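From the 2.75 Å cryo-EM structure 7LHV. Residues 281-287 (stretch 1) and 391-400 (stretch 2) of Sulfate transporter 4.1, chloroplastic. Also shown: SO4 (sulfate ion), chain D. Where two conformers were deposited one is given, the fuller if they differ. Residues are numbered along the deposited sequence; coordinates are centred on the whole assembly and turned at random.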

# COMPACT_ATOMS: atom_id res chain seq x y z
N LEU A 281 37.84 -28.40 -0.95
CA LEU A 281 36.96 -29.56 -1.05
C LEU A 281 35.49 -29.14 -0.97
O LEU A 281 34.71 -29.67 -0.18
CB LEU A 281 37.30 -30.57 0.04
CG LEU A 281 36.92 -32.02 -0.19
CD1 LEU A 281 37.69 -32.59 -1.37
CD2 LEU A 281 37.17 -32.85 1.06
N GLN A 282 35.11 -28.17 -1.79
CA GLN A 282 33.77 -27.59 -1.77
C GLN A 282 32.85 -28.17 -2.83
O GLN A 282 31.69 -27.75 -2.92
CB GLN A 282 33.86 -26.07 -1.93
CG GLN A 282 34.18 -25.63 -3.34
CD GLN A 282 34.36 -24.13 -3.45
OE1 GLN A 282 33.85 -23.37 -2.62
NE2 GLN A 282 35.09 -23.69 -4.47
N PHE A 283 33.33 -29.12 -3.63
CA PHE A 283 32.47 -29.74 -4.64
C PHE A 283 31.50 -30.74 -4.04
O PHE A 283 30.52 -31.10 -4.70
CB PHE A 283 33.33 -30.42 -5.70
CG PHE A 283 34.07 -29.47 -6.59
CD1 PHE A 283 33.42 -28.79 -7.60
CD2 PHE A 283 35.43 -29.24 -6.40
CE1 PHE A 283 34.10 -27.91 -8.42
CE2 PHE A 283 36.12 -28.36 -7.21
CZ PHE A 283 35.45 -27.69 -8.22
N LEU A 284 31.74 -31.19 -2.80
CA LEU A 284 30.86 -32.16 -2.18
C LEU A 284 29.43 -31.65 -2.08
O LEU A 284 28.48 -32.44 -2.19
CB LEU A 284 31.38 -32.53 -0.79
CG LEU A 284 32.73 -33.26 -0.76
CD1 LEU A 284 33.14 -33.56 0.67
CD2 LEU A 284 32.66 -34.54 -1.58
N ARG A 285 29.25 -30.34 -1.88
CA ARG A 285 27.91 -29.77 -1.83
C ARG A 285 27.13 -30.11 -3.09
O ARG A 285 25.92 -30.36 -3.04
CB ARG A 285 27.98 -28.26 -1.65
CG ARG A 285 28.25 -27.80 -0.24
CD ARG A 285 28.27 -26.28 -0.17
NE ARG A 285 27.03 -25.72 -0.70
CZ ARG A 285 26.92 -24.52 -1.24
NH1 ARG A 285 27.96 -23.72 -1.36
NH2 ARG A 285 25.73 -24.11 -1.68
N ALA A 286 27.80 -30.10 -4.25
CA ALA A 286 27.13 -30.49 -5.48
C ALA A 286 26.97 -31.99 -5.60
O ALA A 286 26.00 -32.46 -6.21
CB ALA A 286 27.91 -29.95 -6.68
N ALA A 287 27.90 -32.76 -5.04
CA ALA A 287 27.83 -34.21 -5.14
C ALA A 287 26.99 -34.85 -4.04
O ALA A 287 26.72 -36.05 -4.10
CB ALA A 287 29.24 -34.81 -5.11
S SO4 D . 16.76 -23.54 -3.61
O1 SO4 D . 17.69 -23.73 -2.50
O2 SO4 D . 16.92 -22.19 -4.15
O3 SO4 D . 15.40 -23.70 -3.14
O4 SO4 D . 17.04 -24.52 -4.65
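Stretch 2 391-400: FSRSAVNNES

Stretch 2 is a helix that lies on stretch 1 through a small, mixed contact, built around one salt bridge and a modest apolar patch. The two stretches bury 327 Å² between them, both sides summed. No hydrogen bond crosses from one to the other.

Stretch 2 is helical from Phe 391 through Asn 398 at least. Its backbone bonds include Val 396 N to Ser 392 O at 3.0 Å and Asn 397 N to Arg 393 O at 2.9 Å. Stretch 1 begins as loop at Leu 281 and Gln 282 and is helical by Leu 284. The register runs in reverse: Gln 282 is nearest Glu 399 (CA to CA 8.7 Å), and the later Ala 286 is nearest the earlier Val 396 (CA to CA 7.1 Å).

Arg 285 is the centre of the contact. Its CA-to-CB bond points toward stretch 2. Arg 285 NH1 lies 3.2 Å from Glu 399 OE2, a salt bridge. The oxygen sits well out of the guanidinium plane, so the pair is held by charge, with no N-H aimed at it. Val 396 CG2 lies over one face of the guanidinium, 3.8 Å from Arg 285 NH2. Ala 395 CB is at the edge, 4.4 Å from the same NH2 of Arg 285.

Ala 286 packs its methyl against Val 396, CB to CG1 4.1 Å. Val 396 thus meets both Arg 285 and Ala 286. At the loop end, Gln 282 OE1 comes within 3.3 Å of Glu 399 CG. Leu 281, Leu 284 and Ala 287 stay out of reach.

The start of stretch 2 binds the sulfate ion. Phe 391 N donates to SO4 O2 at 2.7 Å, and Ser 392 OG donates to SO4 O1 at 2.9 Å.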

# COMPACT_ATOMS: atom_id res chain seq x y z
N PHE A 391 18.81 -20.43 -5.07
CA PHE A 391 19.81 -19.93 -4.13
C PHE A 391 21.00 -20.86 -4.05
O PHE A 391 22.15 -20.41 -3.97
CB PHE A 391 19.19 -19.75 -2.75
CG PHE A 391 18.36 -18.51 -2.60
CD1 PHE A 391 18.93 -17.31 -2.21
CD2 PHE A 391 16.99 -18.55 -2.84
CE1 PHE A 391 18.16 -16.18 -2.07
CE2 PHE A 391 16.22 -17.41 -2.70
CZ PHE A 391 16.80 -16.23 -2.31
N SER A 392 20.75 -22.17 -4.07
CA SER A 392 21.83 -23.14 -3.91
C SER A 392 22.60 -23.34 -5.21
O SER A 392 23.83 -23.30 -5.23
CB SER A 392 21.26 -24.48 -3.43
OG SER A 392 20.50 -24.32 -2.25
N ARG A 393 21.87 -23.56 -6.31
CA ARG A 393 22.52 -23.88 -7.58
C ARG A 393 23.26 -22.67 -8.14
O ARG A 393 24.34 -22.82 -8.72
CB ARG A 393 21.49 -24.41 -8.57
CG ARG A 393 21.11 -25.86 -8.34
CD ARG A 393 20.38 -26.42 -9.53
NE ARG A 393 19.14 -25.68 -9.78
CZ ARG A 393 17.99 -25.94 -9.19
NH1 ARG A 393 17.86 -26.93 -8.31
NH2 ARG A 393 16.93 -25.19 -9.47
N SER A 394 22.70 -21.47 -7.99
CA SER A 394 23.39 -20.28 -8.46
C SER A 394 24.68 -20.06 -7.68
O SER A 394 25.71 -19.70 -8.26
CB SER A 394 22.49 -19.05 -8.34
OG SER A 394 21.27 -19.26 -9.01
N ALA A 395 24.65 -20.28 -6.37
CA ALA A 395 25.89 -20.21 -5.59
C ALA A 395 26.90 -21.22 -6.11
O ALA A 395 28.01 -20.85 -6.51
CB ALA A 395 25.59 -20.45 -4.11
N VAL A 396 26.50 -22.49 -6.20
CA VAL A 396 27.42 -23.54 -6.64
C VAL A 396 28.01 -23.20 -8.00
O VAL A 396 29.19 -23.46 -8.27
CB VAL A 396 26.70 -24.90 -6.66
CG1 VAL A 396 27.50 -25.93 -7.42
CG2 VAL A 396 26.45 -25.38 -5.24
N ASN A 397 27.21 -22.59 -8.87
CA ASN A 397 27.73 -22.04 -10.11
C ASN A 397 28.74 -20.93 -9.84
O ASN A 397 29.73 -20.80 -10.57
CB ASN A 397 26.57 -21.52 -10.97
CG ASN A 397 26.83 -21.67 -12.44
OD1 ASN A 397 27.58 -22.55 -12.87
ND2 ASN A 397 26.19 -20.82 -13.24
N ASN A 398 28.50 -20.12 -8.81
CA ASN A 398 29.36 -18.98 -8.55
C ASN A 398 30.76 -19.41 -8.11
O ASN A 398 31.75 -18.94 -8.67
CB ASN A 398 28.73 -18.06 -7.50
CG ASN A 398 29.35 -16.69 -7.47
OD1 ASN A 398 29.41 -16.00 -8.49
ND2 ASN A 398 29.83 -16.27 -6.31
N GLU A 399 30.87 -20.30 -7.12
CA GLU A 399 32.23 -20.70 -6.77
C GLU A 399 32.81 -21.73 -7.73
O GLU A 399 33.99 -22.08 -7.59
CB GLU A 399 32.40 -21.23 -5.34
CG GLU A 399 31.77 -22.57 -4.99
CD GLU A 399 30.33 -22.46 -4.59
OE1 GLU A 399 29.73 -21.41 -4.85
OE2 GLU A 399 29.80 -23.43 -4.00
N SER A 400 32.03 -22.22 -8.69
CA SER A 400 32.59 -23.03 -9.77
C SER A 400 33.25 -22.19 -10.85
O SER A 400 33.59 -22.72 -11.91
CB SER A 400 31.51 -23.91 -10.38
OG SER A 400 30.93 -24.76 -9.41